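Local coordinates for hypothetical protein DR_0824 (Deinococcus radiodurans, PDB 2IMR), which deaminates aminodeoxyfutalosine to futalosine in menaquinone biosynthesis, using one zinc ion per subunit, and acts more weakly on adenosine and related nucleosides, at residues P215-R224 with R287-L295; F188-R199 with D228-P236. All coordinates share one frame; numbering follows the deposited sequence.

Interaction 1 of 2, residues P215-R224 with R287-L295; sequences PFTVSHRLMR and RYLDELGVL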
loop_
_atom_site.group_PDB
_atom_site.type_symbol
_atom_site.label_atom_id
_atom_site.label_comp_id
_atom_site.label_asym_id
_atom_site.label_seq_id
_atom_site.Cartn_x
_atom_site.Cartn_y
_atom_site.Cartn_z
ATOM N N PRO A 215 2.156 12.767 -9.001
ATOM C CA PRO A 215 3.147 13.703 -9.541
ATOM C C PRO A 215 2.511 14.798 -10.397
ATOM O O PRO A 215 3.165 15.788 -10.720
ATOM C CB PRO A 215 4.066 12.807 -10.377
ATOM C CG PRO A 215 3.871 11.429 -9.791
ATOM C CD PRO A 215 2.390 11.404 -9.511
ATOM N N PHE A 216 1.244 14.625 -10.771
ATOM C CA PHE A 216 0.584 15.617 -11.613
ATOM C C PHE A 216 -0.549 16.404 -10.958
ATOM O O PHE A 216 -1.111 17.303 -11.582
ATOM C CB PHE A 216 0.094 14.966 -12.913
ATOM C CG PHE A 216 -0.869 13.837 -12.704
ATOM C CD1 PHE A 216 -2.241 14.071 -12.679
ATOM C CD2 PHE A 216 -0.405 12.536 -12.530
ATOM C CE1 PHE A 216 -3.139 13.022 -12.483
ATOM C CE2 PHE A 216 -1.297 11.480 -12.333
ATOM C CZ PHE A 216 -2.666 11.726 -12.310
ATOM N N THR A 217 -0.888 16.071 -9.712
ATOM C CA THR A 217 -1.933 16.811 -9.005
ATOM C C THR A 217 -1.299 17.617 -7.868
ATOM O O THR A 217 -1.994 18.197 -7.029
ATOM C CB THR A 217 -3.018 15.873 -8.425
ATOM O OG1 THR A 217 -2.408 14.892 -7.583
ATOM C CG2 THR A 217 -3.773 15.181 -9.544
ATOM N N VAL A 218 0.031 17.646 -7.857
ATOM C CA VAL A 218 0.799 18.389 -6.855
ATOM C C VAL A 218 1.895 19.104 -7.644
ATOM O O VAL A 218 2.652 18.458 -8.359
ATOM C CB VAL A 218 1.458 17.437 -5.819
ATOM C CG1 VAL A 218 2.315 18.234 -4.824
ATOM C CG2 VAL A 218 0.376 16.662 -5.064
ATOM N N SER A 219 1.971 20.429 -7.535
ATOM C CA SER A 219 2.987 21.173 -8.276
ATOM C C SER A 219 4.391 20.743 -7.851
ATOM O O SER A 219 4.589 20.247 -6.739
ATOM C CB SER A 219 2.820 22.688 -8.063
ATOM O OG SER A 219 3.154 23.068 -6.735
ATOM N N HIS A 220 5.366 20.932 -8.736
ATOM C CA HIS A 220 6.739 20.551 -8.422
ATOM C C HIS A 220 7.204 21.232 -7.135
ATOM O O HIS A 220 7.876 20.620 -6.305
ATOM C CB HIS A 220 7.671 20.914 -9.587
ATOM C CG HIS A 220 7.687 22.375 -9.922
ATOM N ND1 HIS A 220 8.585 23.260 -9.363
ATOM C CD2 HIS A 220 6.906 23.107 -10.751
ATOM C CE1 HIS A 220 8.357 24.473 -9.834
ATOM N NE2 HIS A 220 7.344 24.408 -10.679
ATOM N N ARG A 221 6.830 22.495 -6.964
ATOM C CA ARG A 221 7.219 23.238 -5.772
ATOM C C ARG A 221 6.623 22.635 -4.499
ATOM O O ARG A 221 7.333 22.413 -3.518
ATOM C CB ARG A 221 6.794 24.702 -5.907
ATOM C CG ARG A 221 7.226 25.562 -4.734
ATOM C CD ARG A 221 6.862 27.026 -4.934
ATOM N NE ARG A 221 7.240 27.822 -3.767
ATOM C CZ ARG A 221 8.486 27.951 -3.324
ATOM N NH1 ARG A 221 9.483 27.341 -3.952
ATOM N NH2 ARG A 221 8.736 28.678 -2.244
ATOM N N LEU A 222 5.321 22.363 -4.511
ATOM C CA LEU A 222 4.667 21.786 -3.340
ATOM C C LEU A 222 5.206 20.381 -3.043
ATOM O O LEU A 222 5.347 19.993 -1.882
ATOM C CB LEU A 222 3.150 21.739 -3.553
ATOM C CG LEU A 222 2.305 21.128 -2.424
ATOM C CD1 LEU A 222 2.588 21.854 -1.112
ATOM C CD2 LEU A 222 0.831 21.213 -2.785
ATOM N N MET A 223 5.515 19.624 -4.092
ATOM C CA MET A 223 6.042 18.271 -3.922
ATOM C C MET A 223 7.372 18.294 -3.164
ATOM O O MET A 223 7.598 17.483 -2.264
ATOM C CB MET A 223 6.233 17.601 -5.286
ATOM C CG MET A 223 6.749 16.160 -5.217
ATOM S SD MET A 223 5.562 15.012 -4.474
ATOM C CE MET A 223 4.497 14.712 -5.873
ATOM N N ARG A 224 8.253 19.220 -3.528
ATOM C CA ARG A 224 9.541 19.326 -2.851
ATOM C C ARG A 224 9.403 19.861 -1.434
ATOM O O ARG A 224 10.128 19.433 -0.536
ATOM C CB ARG A 224 10.503 20.213 -3.645
ATOM C CG ARG A 224 11.103 19.520 -4.849
ATOM C CD ARG A 224 12.387 20.209 -5.297
ATOM N NE ARG A 224 13.336 20.412 -4.197
ATOM C CZ ARG A 224 13.700 19.477 -3.322
ATOM N NH1 ARG A 224 13.195 18.253 -3.399
ATOM N NH2 ARG A 224 14.584 19.763 -2.373
ATOM N N ARG A 287 11.197 9.405 -13.419
ATOM C CA ARG A 287 12.407 10.176 -13.688
ATOM C C ARG A 287 12.185 11.599 -13.183
ATOM O O ARG A 287 13.077 12.212 -12.605
ATOM C CB ARG A 287 12.721 10.196 -15.181
ATOM C CG ARG A 287 14.041 10.876 -15.492
ATOM C CD ARG A 287 14.277 11.030 -16.983
ATOM N NE ARG A 287 15.356 11.983 -17.219
ATOM C CZ ARG A 287 15.434 12.787 -18.273
ATOM N NH1 ARG A 287 14.495 12.757 -19.209
ATOM N NH2 ARG A 287 16.444 13.642 -18.377
ATOM N N TYR A 288 10.982 12.116 -13.403
ATOM C CA TYR A 288 10.626 13.449 -12.936
ATOM C C TYR A 288 10.889 13.584 -11.433
ATOM O O TYR A 288 11.576 14.505 -10.995
ATOM C CB TYR A 288 9.148 13.724 -13.229
ATOM C CG TYR A 288 8.542 14.821 -12.384
ATOM C CD1 TYR A 288 9.038 16.124 -12.435
ATOM C CD2 TYR A 288 7.469 14.551 -11.525
ATOM C CE1 TYR A 288 8.484 17.135 -11.652
ATOM C CE2 TYR A 288 6.909 15.551 -10.739
ATOM C CZ TYR A 288 7.422 16.841 -10.807
ATOM O OH TYR A 288 6.874 17.835 -10.030
ATOM N N LEU A 289 10.338 12.667 -10.640
ATOM C CA LEU A 289 10.525 12.713 -9.188
ATOM C C LEU A 289 11.979 12.524 -8.780
ATOM O O LEU A 289 12.461 13.148 -7.838
ATOM C CB LEU A 289 9.682 11.635 -8.504
ATOM C CG LEU A 289 8.167 11.821 -8.558
ATOM C CD1 LEU A 289 7.477 10.600 -7.939
ATOM C CD2 LEU A 289 7.793 13.096 -7.816
ATOM N N ASP A 290 12.673 11.643 -9.490
ATOM C CA ASP A 290 14.065 11.367 -9.181
ATOM C C ASP A 290 14.927 12.611 -9.395
ATOM O O ASP A 290 15.714 12.985 -8.523
ATOM C CB ASP A 290 14.564 10.210 -10.049
ATOM C CG ASP A 290 15.905 9.669 -9.585
ATOM O OD1 ASP A 290 16.135 9.604 -8.355
ATOM O OD2 ASP A 290 16.722 9.291 -10.448
ATOM N N GLU A 291 14.765 13.263 -10.542
ATOM C CA GLU A 291 15.553 14.457 -10.837
ATOM C C GLU A 291 15.104 15.656 -10.015
ATOM O O GLU A 291 15.867 16.606 -9.824
ATOM C CB GLU A 291 15.493 14.786 -12.328
ATOM C CG GLU A 291 15.893 13.614 -13.204
ATOM C CD GLU A 291 16.174 14.007 -14.635
ATOM O OE1 GLU A 291 15.552 14.970 -15.131
ATOM O OE2 GLU A 291 17.013 13.337 -15.271
ATOM N N LEU A 292 13.868 15.611 -9.525
ATOM C CA LEU A 292 13.352 16.694 -8.704
ATOM C C LEU A 292 13.954 16.590 -7.311
ATOM O O LEU A 292 13.896 17.540 -6.531
ATOM C CB LEU A 292 11.822 16.625 -8.612
ATOM C CG LEU A 292 11.136 17.742 -7.821
ATOM C CD1 LEU A 292 11.501 19.102 -8.407
ATOM C CD2 LEU A 292 9.626 17.543 -7.868
ATOM N N GLY A 293 14.528 15.428 -7.006
ATOM C CA GLY A 293 15.145 15.217 -5.709
ATOM C C GLY A 293 14.188 14.676 -4.668
ATOM O O GLY A 293 14.519 14.607 -3.485
ATOM N N VAL A 294 12.993 14.291 -5.107
ATOM C CA VAL A 294 11.986 13.761 -4.197
ATOM C C VAL A 294 12.281 12.324 -3.758
ATOM O O VAL A 294 11.966 11.947 -2.629
ATOM C CB VAL A 294 10.580 13.831 -4.845
ATOM C CG1 VAL A 294 9.543 13.168 -3.949
ATOM C CG2 VAL A 294 10.205 15.283 -5.084
ATOM N N LEU A 295 12.886 11.521 -4.630
ATOM C CA LEU A 295 13.180 10.138 -4.256
ATOM C C LEU A 295 14.252 10.057 -3.178
ATOM O O LEU A 295 14.432 9.016 -2.541
ATOM C CB LEU A 295 13.594 9.315 -5.483
ATOM C CG LEU A 295 12.519 9.201 -6.574
ATOM C CD1 LEU A 295 12.899 8.124 -7.566
ATOM C CD2 LEU A 295 11.167 8.865 -5.944
HETATM O O HOH W 1 4.713 16.861 -8.711
#
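Arg224 lays its aliphatic stem along Leu292, the two chains lying antiparallel, with Arg224 CD 3.4 Å from Leu292 CD1. A bend at chi3 (51°) brings Arg224 NH1 to 3.3 Å from Leu292 O, while NH2 forms a salt bridge with Asp228, one helical turn on. With an alanine here, Leu292 would probably lose the stem that covers it and Asp228 its charged mate. Met223 bends at chi2 and chi3; its CG packs 3.6 Å from Val294 CG2, and its chain is set across Leu289, roughly perpendicular. Tyr288 suits the edge of the patch because its ring packs on Pro215, with His220 CB at the ring edge, while its hydroxyl donates to a water 2.7 Å from Tyr288 OH. That water donates to Pro215 O and Val218 O, bridging the loop to helix 287-292. Ser219 N-caps the facing helix, its OG accepting from Leu222 N, and Gly293, with positive phi, ends the other in a Schellman motif. The segments 220-224 and 287-292 cross at -62° outside the barrel, where Met223 and Val294 rest on Ile239 and Pro215 and Leu289 on Val241, both of strand 238-241, which carries the zinc ligand His240.

Interaction 2 of 2, residues F188-R199 with D228-P236; sequences FAAARTHLERWR and DYAAGEGLP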
loop_
_atom_site.group_PDB
_atom_site.type_symbol
_atom_site.label_atom_id
_atom_site.label_comp_id
_atom_site.label_asym_id
_atom_site.label_seq_id
_atom_site.Cartn_x
_atom_site.Cartn_y
_atom_site.Cartn_z
ATOM N N PHE A 188 1.295 24.282 1.574
ATOM C CA PHE A 188 2.272 23.627 2.441
ATOM C C PHE A 188 2.131 24.108 3.888
ATOM O O PHE A 188 2.112 23.306 4.823
ATOM C CB PHE A 188 3.699 23.898 1.947
ATOM C CG PHE A 188 4.758 23.414 2.891
ATOM C CD1 PHE A 188 4.936 22.053 3.120
ATOM C CD2 PHE A 188 5.539 24.320 3.603
ATOM C CE1 PHE A 188 5.868 21.599 4.046
ATOM C CE2 PHE A 188 6.478 23.878 4.534
ATOM C CZ PHE A 188 6.643 22.514 4.758
ATOM N N ALA A 189 2.023 25.421 4.065
ATOM C CA ALA A 189 1.876 26.007 5.395
ATOM C C ALA A 189 0.628 25.479 6.104
ATOM O O ALA A 189 0.662 25.183 7.303
ATOM C CB ALA A 189 1.815 27.525 5.284
ATOM N N ALA A 190 -0.473 25.361 5.361
ATOM C CA ALA A 190 -1.727 24.864 5.927
ATOM C C ALA A 190 -1.581 23.393 6.319
ATOM O O ALA A 190 -2.081 22.962 7.363
ATOM C CB ALA A 190 -2.860 25.029 4.914
ATOM N N ALA A 191 -0.896 22.628 5.473
ATOM C CA ALA A 191 -0.671 21.213 5.734
ATOM C C ALA A 191 0.249 21.040 6.940
ATOM O O ALA A 191 -0.003 20.207 7.811
ATOM C CB ALA A 191 -0.057 20.546 4.510
ATOM N N ARG A 192 1.315 21.833 6.988
ATOM C CA ARG A 192 2.264 21.758 8.093
ATOM C C ARG A 192 1.579 22.006 9.432
ATOM O O ARG A 192 1.838 21.301 10.403
ATOM C CB ARG A 192 3.397 22.770 7.900
ATOM C CG ARG A 192 4.449 22.731 9.006
ATOM C CD ARG A 192 5.587 23.700 8.720
ATOM N NE ARG A 192 5.087 25.056 8.518
ATOM C CZ ARG A 192 5.827 26.077 8.094
ATOM N NH1 ARG A 192 7.117 25.904 7.822
ATOM N NH2 ARG A 192 5.273 27.274 7.936
ATOM N N THR A 193 0.706 23.009 9.483
ATOM C CA THR A 193 -0.002 23.324 10.717
ATOM C C THR A 193 -0.761 22.102 11.235
ATOM O O THR A 193 -0.640 21.742 12.405
ATOM C CB THR A 193 -0.988 24.498 10.514
ATOM O OG1 THR A 193 -0.254 25.669 10.134
ATOM C CG2 THR A 193 -1.752 24.786 11.802
ATOM N N HIS A 194 -1.546 21.469 10.364
ATOM C CA HIS A 194 -2.301 20.274 10.746
ATOM C C HIS A 194 -1.352 19.178 11.233
ATOM O O HIS A 194 -1.581 18.549 12.272
ATOM C CB HIS A 194 -3.095 19.737 9.550
ATOM C CG HIS A 194 -4.374 20.469 9.284
ATOM N ND1 HIS A 194 -5.483 20.348 10.094
ATOM C CD2 HIS A 194 -4.726 21.316 8.288
ATOM C CE1 HIS A 194 -6.464 21.086 9.607
ATOM N NE2 HIS A 194 -6.031 21.683 8.511
ATOM N N LEU A 195 -0.296 18.942 10.460
ATOM C CA LEU A 195 0.689 17.921 10.789
ATOM C C LEU A 195 1.355 18.151 12.144
ATOM O O LEU A 195 1.523 17.211 12.924
ATOM C CB LEU A 195 1.751 17.850 9.685
ATOM C CG LEU A 195 1.213 17.378 8.329
ATOM C CD1 LEU A 195 2.265 17.552 7.252
ATOM C CD2 LEU A 195 0.794 15.924 8.435
ATOM N N GLU A 196 1.728 19.395 12.426
ATOM C CA GLU A 196 2.376 19.712 13.693
ATOM C C GLU A 196 1.432 19.434 14.854
ATOM O O GLU A 196 1.852 18.971 15.914
ATOM C CB GLU A 196 2.817 21.180 13.717
ATOM C CG GLU A 196 3.795 21.536 12.610
ATOM C CD GLU A 196 4.303 22.961 12.704
ATOM O OE1 GLU A 196 3.478 23.881 12.906
ATOM O OE2 GLU A 196 5.529 23.162 12.566
ATOM N N ARG A 197 0.150 19.710 14.641
ATOM C CA ARG A 197 -0.862 19.489 15.663
ATOM C C ARG A 197 -1.016 17.990 15.931
ATOM O O ARG A 197 -0.981 17.544 17.079
ATOM C CB ARG A 197 -2.200 20.081 15.201
ATOM C CG ARG A 197 -3.237 20.225 16.300
ATOM C CD ARG A 197 -4.599 20.629 15.748
ATOM N NE ARG A 197 -5.224 19.534 15.007
ATOM C CZ ARG A 197 -6.496 19.515 14.616
ATOM N NH1 ARG A 197 -7.297 20.537 14.893
ATOM N NH2 ARG A 197 -6.969 18.470 13.952
ATOM N N TRP A 198 -1.175 17.213 14.865
ATOM C CA TRP A 198 -1.352 15.771 14.993
ATOM C C TRP A 198 -0.117 15.030 15.496
ATOM O O TRP A 198 -0.240 14.012 16.178
ATOM C CB TRP A 198 -1.791 15.167 13.653
ATOM C CG TRP A 198 -3.181 15.564 13.233
ATOM C CD1 TRP A 198 -4.278 15.683 14.039
ATOM C CD2 TRP A 198 -3.625 15.864 11.902
ATOM N NE1 TRP A 198 -5.376 16.040 13.292
ATOM C CE2 TRP A 198 -5.004 16.158 11.978
ATOM C CE3 TRP A 198 -2.988 15.911 10.652
ATOM C CZ2 TRP A 198 -5.765 16.497 10.850
ATOM C CZ3 TRP A 198 -3.743 16.249 9.528
ATOM C CH2 TRP A 198 -5.121 16.537 9.639
ATOM N N ARG A 199 1.068 15.533 15.159
ATOM C CA ARG A 199 2.311 14.888 15.574
ATOM C C ARG A 199 2.393 14.750 17.095
ATOM O O ARG A 199 3.057 13.850 17.608
ATOM C CB ARG A 199 3.520 15.674 15.051
ATOM C CG ARG A 199 4.817 14.866 15.016
ATOM C CD ARG A 199 4.676 13.669 14.084
ATOM N NE ARG A 199 5.869 12.824 14.027
ATOM C CZ ARG A 199 7.062 13.229 13.603
ATOM N NH1 ARG A 199 7.247 14.479 13.199
ATOM N NH2 ARG A 199 8.074 12.370 13.562
ATOM N N ASP A 228 10.751 17.399 1.434
ATOM C CA ASP A 228 11.829 17.922 2.273
ATOM C C ASP A 228 11.362 18.000 3.721
ATOM O O ASP A 228 12.090 17.624 4.641
ATOM C CB ASP A 228 12.265 19.318 1.812
ATOM C CG ASP A 228 13.059 19.293 0.516
ATOM O OD1 ASP A 228 13.413 18.194 0.045
ATOM O OD2 ASP A 228 13.339 20.381 -0.031
ATOM N N TYR A 229 10.144 18.494 3.921
ATOM C CA TYR A 229 9.586 18.610 5.262
ATOM C C TYR A 229 9.518 17.241 5.928
ATOM O O TYR A 229 10.001 17.060 7.044
ATOM C CB TYR A 229 8.182 19.218 5.208
ATOM C CG TYR A 229 7.530 19.363 6.565
ATOM C CD1 TYR A 229 7.966 20.334 7.470
ATOM C CD2 TYR A 229 6.489 18.518 6.956
ATOM C CE1 TYR A 229 7.382 20.462 8.732
ATOM C CE2 TYR A 229 5.898 18.637 8.217
ATOM C CZ TYR A 229 6.351 19.611 9.096
ATOM O OH TYR A 229 5.771 19.732 10.337
ATOM N N ALA A 230 8.926 16.273 5.234
ATOM C CA ALA A 230 8.791 14.920 5.773
ATOM C C ALA A 230 10.142 14.272 6.062
ATOM O O ALA A 230 10.327 13.632 7.098
ATOM C CB ALA A 230 7.994 14.048 4.802
ATOM N N ALA A 231 11.079 14.424 5.133
ATOM C CA ALA A 231 12.410 13.855 5.295
ATOM C C ALA A 231 13.072 14.439 6.541
ATOM O O ALA A 231 13.674 13.717 7.340
ATOM C CB ALA A 231 13.255 14.155 4.061
ATOM N N GLY A 232 12.935 15.748 6.712
ATOM C CA GLY A 232 13.528 16.412 7.857
ATOM C C GLY A 232 12.866 16.095 9.183
ATOM O O GLY A 232 13.543 16.016 10.212
ATOM N N GLU A 233 11.549 15.909 9.168
ATOM C CA GLU A 233 10.794 15.615 10.385
ATOM C C GLU A 233 10.641 14.126 10.667
ATOM O O GLU A 233 10.107 13.739 11.705
ATOM C CB GLU A 233 9.402 16.243 10.307
ATOM C CG GLU A 233 9.398 17.752 10.373
ATOM C CD GLU A 233 9.985 18.267 11.670
ATOM O OE1 GLU A 233 9.460 17.901 12.743
ATOM O OE2 GLU A 233 10.970 19.035 11.615
ATOM N N GLY A 234 11.102 13.294 9.741
ATOM C CA GLY A 234 10.988 11.860 9.925
ATOM C C GLY A 234 9.581 11.337 9.690
ATOM O O GLY A 234 9.163 10.375 10.330
ATOM N N LEU A 235 8.842 11.968 8.780
ATOM C CA LEU A 235 7.480 11.534 8.475
ATOM C C LEU A 235 7.464 10.622 7.250
ATOM O O LEU A 235 7.994 10.976 6.199
ATOM C CB LEU A 235 6.579 12.741 8.199
ATOM C CG LEU A 235 6.224 13.668 9.361
ATOM C CD1 LEU A 235 5.459 14.863 8.830
ATOM C CD2 LEU A 235 5.394 12.916 10.393
ATOM N N PRO A 236 6.861 9.429 7.370
ATOM C CA PRO A 236 6.822 8.534 6.213
ATOM C C PRO A 236 6.018 9.154 5.073
ATOM O O PRO A 236 5.114 9.963 5.302
ATOM C CB PRO A 236 6.186 7.260 6.777
ATOM C CG PRO A 236 5.348 7.758 7.903
ATOM C CD PRO A 236 6.240 8.798 8.545
#
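Two outer helices of the amidohydrolase TIM barrel, joined in sequence through strand 206-212, pack side by side here in a helix-strand-helix arrangement, their segments inclined by only 25°. Tyr229 is the knob, set among Phe188, Arg192, Leu195 and Glu196. Its long flat ring is thrown outward by a trans chi1 (180°) across the gap between segment axes whose closest approach is 12.4 Å. Phe188 turns its edge toward the tyrosine face in an offset edge-to-face pair, and its CE1 comes within 3.5 Å of Tyr229 CB. Leu195 CD1 meets Tyr229 CE2 at 3.9 Å. Tyr229 OH lies 3.5 Å from Arg192 CG and equally far from Glu196 CG, so methylene groups rather than charged atoms meet the hydroxyl end.

Farther along, Arg199 reaches across to the last turn of the other helix. Arginine suits this place because two of its NH groups grip one helix-end carbonyl: NH2 donates to Glu233 O at 3.1 Å, approaching at 160° to the C=O bond, and NH1 adds a weak bond to the same oxygen. Leu235 CD2 lies over one face of the guanidinium, 3.6 Å from Arg199 CZ, and Arg199 NE is paired with Glu202. Gly234, with positive phi, lets the chain leave the helix for strand 238-241. Beneath, Leu195 rests on Leu208 and Leu210 of strand 206-212, while Phe188 packs against Leu222 and Leu226 of helix 220-233.

Helix 220-233 serves both interactions: its first turns face 287-295 in interaction 1, its last turn and the exit from it face 188-199 in interaction 2. The two meet where Leu222 CD1 touches Phe188 CB at 3.8 Å, although their centres are about 17 Å apart. Interaction 1 is mostly buried and lies nearer the metal site, with aliphatic packing and a bridging water behind a partly exposed arginine. Interaction 2 is only partly buried; an aromatic pair and a tyrosine knob form its middle, and direct arginine-to-carbonyl bonds close its end. The steep crossing in the first contrasts with the nearly aligned helices of the second, neighbours around the barrel.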